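Urea carboxylase (Thermus thermophilus, PDB 3OEP) is of unknown function but is a homologue of KipI and KipA, possibly with ATP-binding or hydrolase activity. Local coordinates at residues 143-148 with 168-173; 392-397 with 468-473; 233-238 with 348-353; 40-45 with 437-442. All coordinates share one frame; numbering follows the deposited sequence. Where two conformers were deposited one is given.

In the fold
Contacts 1 and 2 involve two seven-stranded sheets with the same strand order, one in each cyclophilin-like family region of the chain, and their centres are about 34 Å apart. Contact 2 pairs the first and sixth strands of its sheet, whereas contact 1 sets a connecting segment against the sixth strand of the other. Contact 4 joins the two family regions directly. It touches contact 2, about 17 Å away between centres, where L471 CD2 packs 3.6 Å from P441 CG, and its nearest atoms come within about 6 Å of contact 1. Contact 3 touches none of the others; its nearest approach is to contact 4, about 9 Å between nearest atoms. A glycerol, probably from the crystallisation liquor, lies about 4 Å from the S437 side chain.

Contact 1: 143-148 with 168-173; sequences PRVPAH and WNLLGT
In the N-terminal cyclophilin-like region, strand 169-174 carries a classic beta bulge at L171 and G172, and the segment leading into strand 149-153 runs alongside it. The two segments are well apart at V145 and L170, whose CA atoms lie 8.5 Å from each other, and side chains bridge this distance tip to tip. V145 holds CG1 anti to its backbone N (chi1 171°), which sends this methyl into the fork of L170, 3.8 Å from L170 CD2 and 4.0 Å from L170 CD1. P146 adds a looser apolar touch, with its CD 4.4 Å from L170 CD1. Farther along, the backbones draw together until the CA atoms of H148 and T173 are 5.4 Å apart. Here H148 O receives a CA-H...O contact from T173 CA at 3.4 Å, bent to 138° at the hydrogen. T173 CG2, anti to its own backbone N, lies 4.2 Å from H148 CB. The imidazole itself leads away from the strand, with A147 CB over one face, and its NE2 is hydrogen-bonded to P206 O. T173 OG1 bonds to D85, while the backbone N of L170 is held by the carboxylate of D88. L170 also packs on A151 of strand 149-153, and on the far side of strand 169-174 L171 lies against L89 and V92 of helix 89-96.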
loop_
_atom_site.group_PDB
_atom_site.type_symbol
_atom_site.label_atom_id
_atom_site.label_comp_id
_atom_site.label_asym_id
_atom_site.label_seq_id
_atom_site.Cartn_x
_atom_site.Cartn_y
_atom_site.Cartn_z
ATOM N N PRO A 143 16.883 -5.760 9.357
ATOM C CA PRO A 143 15.850 -6.378 8.521
ATOM C C PRO A 143 14.502 -6.575 9.235
ATOM O O PRO A 143 13.456 -6.558 8.575
ATOM C CB PRO A 143 16.469 -7.725 8.117
ATOM C CG PRO A 143 17.561 -7.973 9.076
ATOM C CD PRO A 143 18.049 -6.640 9.550
ATOM N N ARG A 144 14.517 -6.741 10.558
ATOM C CA ARG A 144 13.278 -6.928 11.315
ATOM C C ARG A 144 13.326 -6.290 12.706
ATOM O O ARG A 144 13.890 -6.857 13.642
ATOM C CB ARG A 144 12.957 -8.417 11.443
ATOM C CG ARG A 144 11.498 -8.713 11.766
ATOM C CD ARG A 144 11.217 -10.205 11.679
ATOM N NE ARG A 144 9.796 -10.522 11.798
ATOM C CZ ARG A 144 8.924 -10.421 10.800
ATOM N NH1 ARG A 144 9.320 -9.996 9.608
ATOM N NH2 ARG A 144 7.652 -10.737 10.998
ATOM N N VAL A 145 12.708 -5.118 12.828
ATOM C CA VAL A 145 12.513 -4.465 14.115
ATOM C C VAL A 145 11.240 -5.101 14.686
ATOM O O VAL A 145 10.278 -5.312 13.950
ATOM C CB VAL A 145 12.325 -2.950 13.943
ATOM C CG1 VAL A 145 11.906 -2.289 15.267
ATOM C CG2 VAL A 145 13.613 -2.311 13.389
ATOM N N PRO A 146 11.228 -5.429 15.986
ATOM C CA PRO A 146 10.033 -6.092 16.516
ATOM C C PRO A 146 8.826 -5.161 16.633
ATOM O O PRO A 146 8.990 -3.949 16.768
ATOM C CB PRO A 146 10.487 -6.580 17.899
ATOM C CG PRO A 146 11.638 -5.723 18.259
ATOM C CD PRO A 146 12.308 -5.334 16.985
ATOM N N ALA A 147 7.622 -5.733 16.580
ATOM C CA ALA A 147 6.405 -4.984 16.856
ATOM C C ALA A 147 6.529 -4.328 18.220
ATOM O O ALA A 147 7.089 -4.922 19.150
ATOM C CB ALA A 147 5.186 -5.905 16.827
ATOM N N HIS A 148 6.015 -3.101 18.303
ATOM C CA HIS A 148 5.928 -2.297 19.533
ATOM C C HIS A 148 7.234 -1.625 19.945
ATOM O O HIS A 148 7.293 -0.984 21.001
ATOM C CB HIS A 148 5.329 -3.096 20.693
ATOM C CG HIS A 148 4.137 -3.906 20.301
ATOM N ND1 HIS A 148 3.024 -3.349 19.710
ATOM C CD2 HIS A 148 3.903 -5.237 20.368
ATOM C CE1 HIS A 148 2.145 -4.300 19.454
ATOM N NE2 HIS A 148 2.650 -5.455 19.850
ATOM N N TRP A 168 15.899 3.117 12.755
ATOM C CA TRP A 168 15.813 4.027 13.902
ATOM C C TRP A 168 16.430 3.371 15.139
ATOM O O TRP A 168 16.600 2.148 15.194
ATOM C CB TRP A 168 14.365 4.476 14.141
ATOM C CG TRP A 168 13.889 5.495 13.137
ATOM C CD1 TRP A 168 14.412 5.734 11.895
ATOM C CD2 TRP A 168 12.790 6.404 13.286
ATOM N NE1 TRP A 168 13.715 6.735 11.268
ATOM C CE2 TRP A 168 12.711 7.163 12.097
ATOM C CE3 TRP A 168 11.863 6.648 14.308
ATOM C CZ2 TRP A 168 11.744 8.148 11.900
ATOM C CZ3 TRP A 168 10.899 7.630 14.111
ATOM C CH2 TRP A 168 10.850 8.369 12.916
ATOM N N ASN A 169 16.808 4.204 16.105
ATOM C CA ASN A 169 17.514 3.746 17.295
ATOM C C ASN A 169 16.506 3.266 18.335
ATOM O O ASN A 169 15.686 4.050 18.817
ATOM C CB ASN A 169 18.367 4.879 17.864
ATOM C CG ASN A 169 19.405 5.380 16.877
ATOM O OD1 ASN A 169 20.411 4.713 16.631
ATOM N ND2 ASN A 169 19.170 6.568 16.305
ATOM N N LEU A 170 16.568 1.979 18.668
ATOM C CA LEU A 170 15.546 1.334 19.498
ATOM C C LEU A 170 15.811 1.543 20.987
ATOM O O LEU A 170 16.813 1.058 21.525
ATOM C CB LEU A 170 15.472 -0.164 19.192
ATOM C CG LEU A 170 15.357 -0.567 17.723
ATOM C CD1 LEU A 170 15.173 -2.091 17.622
ATOM C CD2 LEU A 170 14.223 0.165 17.017
ATOM N N LEU A 171 14.910 2.272 21.638
ATOM C CA LEU A 171 15.040 2.621 23.051
ATOM C C LEU A 171 14.201 1.746 23.982
ATOM O O LEU A 171 14.540 1.584 25.153
ATOM C CB LEU A 171 14.627 4.076 23.279
ATOM C CG LEU A 171 15.380 5.151 22.511
ATOM C CD1 LEU A 171 15.033 6.521 23.075
ATOM C CD2 LEU A 171 16.890 4.888 22.575
ATOM N N GLY A 172 13.099 1.204 23.480
ATOM C CA GLY A 172 12.235 0.402 24.323
ATOM C C GLY A 172 11.085 -0.252 23.602
ATOM O O GLY A 172 11.081 -0.364 22.369
ATOM N N THR A 173 10.111 -0.683 24.398
ATOM C CA THR A 173 8.967 -1.449 23.935
ATOM C C THR A 173 7.688 -0.810 24.466
ATOM O O THR A 173 7.541 -0.629 25.671
ATOM C CB THR A 173 9.034 -2.886 24.476
ATOM O OG1 THR A 173 10.275 -3.492 24.092
ATOM C CG2 THR A 173 7.867 -3.721 23.952
#

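Contact 2: 392-397 with 468-473; sequences LRLLPG and KPALVD
Strands 392-396 and 468-472 run antiparallel with a strong twist, their axes 4.4 Å apart at closest approach and their directions 135° from each other. L395 and L471 form a hydrogen-bonded pair: L395 N reaches L471 O at 2.7 Å, nearly straight at 174° and almost along the C=O axis, and L471 N returns a bond to L395 O at 2.8 Å. D473 N to R393 O and G397 N to P469 O extend the pairing in both directions, the latter donor standing well above the carbonyl plane. This joins the first and sixth strands of the seven-stranded sheet in the C-terminal cyclophilin-like region. On one face, L394 lays CD2 3.6 Å from L471 O and also meets A470 CB and V472 CG2; F405 and L408 of helix 402-408 pack on the same leucine. On the other face, L471 extends its branch over G397, its CG 3.9 Å from G397 CA and its CD1 3.7 Å from P396 O. An alanine here would remove that branch and probably loosen the packing over P396, G397 and P441. G397 leaves no room for a side chain, K468 O being in the way. At the opposite end, R393 CB and D473 CB meet at 3.8 Å, while their charged ends turn to D476 and R475, respectively, in salt bridges.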
loop_
_atom_site.group_PDB
_atom_site.type_symbol
_atom_site.label_atom_id
_atom_site.label_comp_id
_atom_site.label_asym_id
_atom_site.label_seq_id
_atom_site.Cartn_x
_atom_site.Cartn_y
_atom_site.Cartn_z
ATOM N N LEU A 392 7.181 3.866 -21.166
ATOM C CA LEU A 392 6.488 4.510 -20.050
ATOM C C LEU A 392 6.639 6.019 -20.139
ATOM O O LEU A 392 7.748 6.540 -20.109
ATOM C CB LEU A 392 7.052 4.036 -18.714
ATOM C CG LEU A 392 6.992 2.530 -18.443
ATOM C CD1 LEU A 392 7.539 2.261 -17.051
ATOM C CD2 LEU A 392 5.575 2.003 -18.587
ATOM N N ARG A 393 5.512 6.710 -20.246
ATOM C CA ARG A 393 5.502 8.167 -20.222
ATOM C C ARG A 393 5.750 8.688 -18.813
ATOM O O ARG A 393 5.188 8.166 -17.846
ATOM C CB ARG A 393 4.177 8.690 -20.765
ATOM C CG ARG A 393 4.037 8.459 -22.255
ATOM C CD ARG A 393 2.626 8.708 -22.704
ATOM N NE ARG A 393 1.757 7.586 -22.362
ATOM C CZ ARG A 393 0.485 7.471 -22.741
ATOM N NH1 ARG A 393 -0.087 8.417 -23.481
ATOM N NH2 ARG A 393 -0.217 6.404 -22.388
ATOM N N LEU A 394 6.595 9.714 -18.707
ATOM C CA LEU A 394 6.949 10.301 -17.417
ATOM C C LEU A 394 6.409 11.713 -17.301
ATOM O O LEU A 394 6.437 12.480 -18.268
ATOM C CB LEU A 394 8.465 10.357 -17.224
ATOM C CG LEU A 394 9.229 9.108 -16.816
ATOM C CD1 LEU A 394 10.686 9.507 -16.632
ATOM C CD2 LEU A 394 8.669 8.480 -15.552
ATOM N N LEU A 395 5.922 12.032 -16.107
ATOM C CA LEU A 395 5.516 13.380 -15.726
ATOM C C LEU A 395 6.483 13.863 -14.645
ATOM O O LEU A 395 7.064 13.049 -13.930
ATOM C CB LEU A 395 4.102 13.358 -15.143
ATOM C CG LEU A 395 3.032 12.631 -15.964
ATOM C CD1 LEU A 395 1.769 12.402 -15.140
ATOM C CD2 LEU A 395 2.736 13.414 -17.222
ATOM N N PRO A 396 6.659 15.184 -14.514
ATOM C CA PRO A 396 7.422 15.693 -13.374
ATOM C C PRO A 396 6.831 15.285 -12.028
ATOM O O PRO A 396 5.610 15.299 -11.848
ATOM C CB PRO A 396 7.340 17.213 -13.546
ATOM C CG PRO A 396 7.161 17.401 -15.006
ATOM C CD PRO A 396 6.322 16.254 -15.471
ATOM N N GLY A 397 7.713 14.934 -11.098
ATOM C CA GLY A 397 7.334 14.567 -9.745
ATOM C C GLY A 397 7.556 15.704 -8.764
ATOM O O GLY A 397 8.085 16.758 -9.128
ATOM N N LYS A 468 11.033 11.736 -5.270
ATOM C CA LYS A 468 10.304 11.297 -6.447
ATOM C C LYS A 468 10.456 12.374 -7.524
ATOM O O LYS A 468 9.652 13.305 -7.590
ATOM C CB LYS A 468 8.830 11.051 -6.107
ATOM C CG LYS A 468 8.570 9.774 -5.291
ATOM C CD LYS A 468 8.730 9.994 -3.785
ATOM C CE LYS A 468 8.608 8.686 -2.990
ATOM N NZ LYS A 468 9.064 8.771 -1.549
ATOM N N PRO A 469 11.513 12.273 -8.357
ATOM C CA PRO A 469 11.699 13.315 -9.381
ATOM C C PRO A 469 10.717 13.219 -10.545
ATOM O O PRO A 469 10.527 14.196 -11.277
ATOM C CB PRO A 469 13.135 13.086 -9.864
ATOM C CG PRO A 469 13.427 11.658 -9.537
ATOM C CD PRO A 469 12.689 11.390 -8.256
ATOM N N ALA A 470 10.108 12.051 -10.715
ATOM C CA ALA A 470 9.175 11.819 -11.799
ATOM C C ALA A 470 8.041 10.910 -11.349
ATOM O O ALA A 470 8.118 10.277 -10.288
ATOM C CB ALA A 470 9.902 11.208 -12.989
ATOM N N LEU A 471 6.994 10.878 -12.167
ATOM C CA LEU A 471 5.847 9.999 -12.002
ATOM C C LEU A 471 5.587 9.305 -13.325
ATOM O O LEU A 471 5.630 9.940 -14.376
ATOM C CB LEU A 471 4.589 10.803 -11.651
ATOM C CG LEU A 471 4.648 11.861 -10.559
ATOM C CD1 LEU A 471 3.333 12.639 -10.511
ATOM C CD2 LEU A 471 4.943 11.214 -9.230
ATOM N N VAL A 472 5.291 8.010 -13.284
ATOM C CA VAL A 472 4.781 7.333 -14.474
ATOM C C VAL A 472 3.339 7.774 -14.714
ATOM O O VAL A 472 2.516 7.795 -13.787
ATOM C CB VAL A 472 4.847 5.803 -14.342
ATOM C CG1 VAL A 472 4.164 5.127 -15.539
ATOM C CG2 VAL A 472 6.304 5.351 -14.222
ATOM N N ASP A 473 3.047 8.139 -15.956
ATOM C CA ASP A 473 1.707 8.531 -16.384
ATOM C C ASP A 473 0.704 7.447 -15.977
ATOM O O ASP A 473 0.930 6.278 -16.254
ATOM C CB ASP A 473 1.702 8.719 -17.901
ATOM C CG ASP A 473 0.453 9.409 -18.411
ATOM O OD1 ASP A 473 0.580 10.506 -19.007
ATOM O OD2 ASP A 473 -0.653 8.864 -18.233
#

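Contact 3: 233-238 with 348-353; sequences LVVDGG and SASPDL
D236 OD1 is gripped by three hydrogen-bond donors: the hydroxyls of S350, at 2.7 Å from OG, and S348, at 2.8 Å from OG, together with the backbone N of G238, at 3.0 Å. The last bond makes an Asx turn at the end of strand 233-235, an outermost strand of a five-stranded antiparallel sheet, and the serines belong to the long loop between strands 331-336 and 366-368. S348 OG comes in on the syn lone pair of OD1, whereas S350 OG and G238 N approach from above the carboxylate plane. The other oxygen, OD2, accepts A349 N at 2.8 Å in a fairly straight bond of 167°. These donors fix the rotation of the carboxylate and would be expected to favour its ionised form. D236 places CG in the crowded position between its backbone N and carbonyl carbon (chi1 67°), which turns the group toward the loop. S348 OG, besides donating to D236, accepts from S350 N and so closes an ST turn of its own. An alanine in place of D236 would lose all four bonds, the Asx turn with them, and would probably leave the end of strand 233-235 less firmly joined to the serine loop. G238 has backbone angles that call for glycine. Beyond the polar cluster, V235 CG1 packs 3.9 Å from P351 CD, and L233 CD2 reaches both P351 CG and L353 CD1. One water ties the two backbones together, donating to V234 O and to A349 O at 2.7 Å each.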
loop_
_atom_site.group_PDB
_atom_site.type_symbol
_atom_site.label_atom_id
_atom_site.label_comp_id
_atom_site.label_asym_id
_atom_site.label_seq_id
_atom_site.Cartn_x
_atom_site.Cartn_y
_atom_site.Cartn_z
ATOM N N LEU A 233 -4.877 -13.280 -4.374
ATOM C CA LEU A 233 -5.549 -12.289 -3.549
ATOM C C LEU A 233 -6.954 -12.049 -4.071
ATOM O O LEU A 233 -7.144 -11.907 -5.274
ATOM C CB LEU A 233 -4.787 -10.966 -3.585
ATOM C CG LEU A 233 -3.338 -10.957 -3.102
ATOM C CD1 LEU A 233 -2.711 -9.575 -3.330
ATOM C CD2 LEU A 233 -3.269 -11.338 -1.630
ATOM N N VAL A 234 -7.926 -11.982 -3.168
ATOM C CA VAL A 234 -9.249 -11.482 -3.524
ATOM C C VAL A 234 -9.206 -9.962 -3.417
ATOM O O VAL A 234 -9.017 -9.429 -2.324
ATOM C CB VAL A 234 -10.337 -12.035 -2.595
ATOM C CG1 VAL A 234 -11.690 -11.421 -2.932
ATOM C CG2 VAL A 234 -10.400 -13.559 -2.714
ATOM N N VAL A 235 -9.366 -9.273 -4.542
ATOM C CA VAL A 235 -9.326 -7.806 -4.566
ATOM C C VAL A 235 -10.613 -7.197 -5.112
ATOM O O VAL A 235 -11.264 -7.785 -5.976
ATOM C CB VAL A 235 -8.138 -7.284 -5.401
ATOM C CG1 VAL A 235 -6.811 -7.724 -4.788
ATOM C CG2 VAL A 235 -8.242 -7.743 -6.861
ATOM N N ASP A 236 -10.981 -6.024 -4.590
ATOM C CA ASP A 236 -12.031 -5.192 -5.196
ATOM C C ASP A 236 -11.381 -3.951 -5.824
ATOM O O ASP A 236 -10.194 -3.991 -6.154
ATOM C CB ASP A 236 -13.164 -4.870 -4.196
ATOM C CG ASP A 236 -12.736 -3.968 -3.037
ATOM O OD1 ASP A 236 -11.605 -3.422 -3.014
ATOM O OD2 ASP A 236 -13.581 -3.804 -2.129
ATOM N N GLY A 237 -12.129 -2.864 -6.008
ATOM C CA GLY A 237 -11.580 -1.670 -6.657
ATOM C C GLY A 237 -10.433 -0.992 -5.921
ATOM O O GLY A 237 -9.649 -0.258 -6.532
ATOM N N GLY A 238 -10.333 -1.243 -4.619
ATOM C CA GLY A 238 -9.290 -0.647 -3.780
ATOM C C GLY A 238 -9.868 -0.052 -2.515
ATOM O O GLY A 238 -11.095 0.041 -2.357
ATOM N N SER A 348 -13.561 -1.388 2.020
ATOM C CA SER A 348 -13.004 -2.228 0.967
ATOM C C SER A 348 -12.746 -3.659 1.417
ATOM O O SER A 348 -12.386 -3.909 2.568
ATOM C CB SER A 348 -11.707 -1.604 0.455
ATOM O OG SER A 348 -11.027 -2.452 -0.452
ATOM N N ALA A 349 -12.917 -4.585 0.477
ATOM C CA ALA A 349 -12.584 -5.990 0.675
ATOM C C ALA A 349 -11.150 -6.315 0.251
ATOM O O ALA A 349 -10.727 -7.477 0.332
ATOM C CB ALA A 349 -13.562 -6.869 -0.107
ATOM N N SER A 350 -10.403 -5.315 -0.223
ATOM C CA SER A 350 -9.040 -5.557 -0.698
ATOM C C SER A 350 -8.074 -5.750 0.470
ATOM O O SER A 350 -8.208 -5.110 1.517
ATOM C CB SER A 350 -8.535 -4.420 -1.594
ATOM O OG SER A 350 -9.156 -4.441 -2.872
ATOM N N PRO A 351 -7.085 -6.626 0.289
ATOM C CA PRO A 351 -6.135 -6.867 1.368
ATOM C C PRO A 351 -5.134 -5.728 1.543
ATOM O O PRO A 351 -4.789 -5.040 0.581
ATOM C CB PRO A 351 -5.410 -8.132 0.915
ATOM C CG PRO A 351 -5.520 -8.132 -0.553
ATOM C CD PRO A 351 -6.842 -7.502 -0.870
ATOM N N ASP A 352 -4.695 -5.524 2.777
ATOM C CA ASP A 352 -3.533 -4.683 3.039
ATOM C C ASP A 352 -2.568 -5.573 3.785
ATOM O O ASP A 352 -2.620 -5.658 5.013
ATOM C CB ASP A 352 -3.886 -3.458 3.877
ATOM C CG ASP A 352 -2.746 -2.450 3.936
ATOM O OD1 ASP A 352 -1.570 -2.866 4.053
ATOM O OD2 ASP A 352 -3.023 -1.242 3.841
ATOM N N LEU A 353 -1.705 -6.258 3.038
ATOM C CA LEU A 353 -0.859 -7.291 3.623
ATOM C C LEU A 353 0.137 -6.699 4.626
ATOM O O LEU A 353 0.434 -7.321 5.643
ATOM C CB LEU A 353 -0.138 -8.101 2.536
ATOM C CG LEU A 353 -1.014 -8.828 1.513
ATOM C CD1 LEU A 353 -0.133 -9.629 0.555
ATOM C CD2 LEU A 353 -2.028 -9.730 2.200
HETATM O O HOH W 1 -9.408 -9.849 0.339
#

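Contact 4: 40-45 with 437-442; sequences VPAYGV and SEPTPL
This is a buried junction between the two cyclophilin-like family regions, in which the end of strand 36-42 and the turn after it lie beside strand 437-439. The strands run nearly antiparallel, at 167°, but their axes come no closer than 6.5 Å and no direct hydrogen bond crosses between them; side chains and two waters join them instead. P439 carries the apolar part. V40 and P439 slide past each other in opposite directions, with V40 CG1 3.6 Å from P439 CG, and the same ring carbon lies 3.4 Å from V40 O. A42 CB and V45 CG1 come up to P439 CD, so the first and last residues of the turn meet one proline ring. The turn from A42 to V45 is of type II', and Y43 takes its second position with a positive phi of 54°. Y43 brings the edge of its ring to S437 O, which lies near the ring plane, 3.2 Å from CE2. Water 2 donates to A42 O at 2.9 Å and to S437 O at 2.8 Å, and water 3 links Y43 OH with the backbone N of S437. Among the neighbours, F125 of strand 124-127 touches both Y43 and S437, and helix 15-30 packs on P41. E438 forms a salt bridge with R8 of strand 3-8, whose Y6 bonds through its hydroxyl to P439 O, while strand 463-465 pairs with strand 437-439.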
loop_
_atom_site.group_PDB
_atom_site.type_symbol
_atom_site.label_atom_id
_atom_site.label_comp_id
_atom_site.label_asym_id
_atom_site.label_seq_id
_atom_site.Cartn_x
_atom_site.Cartn_y
_atom_site.Cartn_z
ATOM N N VAL A 40 -4.084 13.152 2.457
ATOM C CA VAL A 40 -3.049 12.661 3.358
ATOM C C VAL A 40 -2.165 13.801 3.858
ATOM O O VAL A 40 -1.414 14.397 3.082
ATOM C CB VAL A 40 -2.160 11.603 2.679
ATOM C CG1 VAL A 40 -1.226 10.963 3.715
ATOM C CG2 VAL A 40 -3.008 10.523 1.984
ATOM N N PRO A 41 -2.246 14.106 5.160
ATOM C CA PRO A 41 -1.364 15.115 5.720
ATOM C C PRO A 41 -0.112 14.494 6.341
ATOM O O PRO A 41 -0.173 13.411 6.924
ATOM C CB PRO A 41 -2.238 15.760 6.784
ATOM C CG PRO A 41 -3.038 14.597 7.326
ATOM C CD PRO A 41 -3.239 13.647 6.157
ATOM N N ALA A 42 1.020 15.166 6.196
ATOM C CA ALA A 42 2.264 14.744 6.838
ATOM C C ALA A 42 3.122 15.979 7.015
ATOM O O ALA A 42 3.471 16.636 6.033
ATOM C CB ALA A 42 2.993 13.725 5.982
ATOM N N TYR A 43 3.424 16.323 8.265
ATOM C CA TYR A 43 4.139 17.557 8.572
ATOM C C TYR A 43 3.385 18.727 7.922
ATOM O O TYR A 43 2.170 18.821 8.084
ATOM C CB TYR A 43 5.600 17.459 8.132
ATOM C CG TYR A 43 6.255 16.194 8.608
ATOM C CD1 TYR A 43 6.739 16.088 9.903
ATOM C CD2 TYR A 43 6.372 15.090 7.766
ATOM C CE1 TYR A 43 7.327 14.913 10.349
ATOM C CE2 TYR A 43 6.958 13.921 8.200
ATOM C CZ TYR A 43 7.434 13.841 9.492
ATOM O OH TYR A 43 8.022 12.674 9.903
ATOM N N GLY A 44 4.069 19.594 7.177
ATOM C CA GLY A 44 3.402 20.742 6.559
ATOM C C GLY A 44 2.812 20.486 5.184
ATOM O O GLY A 44 2.463 21.426 4.487
ATOM N N VAL A 45 2.687 19.219 4.791
ATOM C CA VAL A 45 2.262 18.867 3.440
ATOM C C VAL A 45 0.906 18.174 3.458
ATOM O O VAL A 45 0.640 17.334 4.328
ATOM C CB VAL A 45 3.282 17.924 2.782
ATOM C CG1 VAL A 45 2.853 17.570 1.368
ATOM C CG2 VAL A 45 4.666 18.563 2.779
ATOM N N SER A 437 9.498 12.559 5.451
ATOM C CA SER A 437 8.529 11.715 4.769
ATOM C C SER A 437 7.336 12.543 4.315
ATOM O O SER A 437 6.854 13.417 5.044
ATOM C CB SER A 437 8.053 10.574 5.668
ATOM O OG SER A 437 9.089 9.633 5.869
ATOM N N GLU A 438 6.898 12.292 3.091
ATOM C CA GLU A 438 5.667 12.873 2.597
ATOM C C GLU A 438 4.845 11.794 1.912
ATOM O O GLU A 438 5.362 10.710 1.616
ATOM C CB GLU A 438 5.962 14.055 1.667
ATOM C CG GLU A 438 6.503 13.687 0.306
ATOM C CD GLU A 438 6.683 14.898 -0.597
ATOM O OE1 GLU A 438 6.717 14.713 -1.831
ATOM O OE2 GLU A 438 6.785 16.022 -0.070
ATOM N N PRO A 439 3.551 12.067 1.690
ATOM C CA PRO A 439 2.687 11.074 1.086
ATOM C C PRO A 439 3.181 10.636 -0.284
ATOM O O PRO A 439 3.613 11.469 -1.090
ATOM C CB PRO A 439 1.344 11.796 0.977
ATOM C CG PRO A 439 1.407 12.847 2.037
ATOM C CD PRO A 439 2.811 13.290 2.052
ATOM N N THR A 440 3.117 9.334 -0.531
ATOM C CA THR A 440 3.607 8.761 -1.776
ATOM C C THR A 440 2.557 8.881 -2.883
ATOM O O THR A 440 1.374 8.631 -2.652
ATOM C CB THR A 440 3.967 7.287 -1.592
ATOM O OG1 THR A 440 2.843 6.589 -1.049
ATOM C CG2 THR A 440 5.158 7.155 -0.642
ATOM N N PRO A 441 2.990 9.278 -4.090
ATOM C CA PRO A 441 2.094 9.335 -5.246
ATOM C C PRO A 441 2.096 8.019 -6.015
ATOM O O PRO A 441 3.155 7.429 -6.177
ATOM C CB PRO A 441 2.719 10.443 -6.091
ATOM C CG PRO A 441 4.177 10.357 -5.815
ATOM C CD PRO A 441 4.333 9.784 -4.417
ATOM N N LEU A 442 0.932 7.561 -6.479
ATOM C CA LEU A 442 0.863 6.340 -7.291
ATOM C C LEU A 442 1.629 6.574 -8.592
ATOM O O LEU A 442 1.414 7.579 -9.267
ATOM C CB LEU A 442 -0.590 5.954 -7.590
ATOM C CG LEU A 442 -0.845 4.602 -8.262
ATOM C CD1 LEU A 442 -0.373 3.443 -7.384
ATOM C CD2 LEU A 442 -2.329 4.451 -8.593
HETATM O O HOH W 2 5.827 15.947 4.476
HETATM O O HOH W 3 10.002 11.609 8.232
#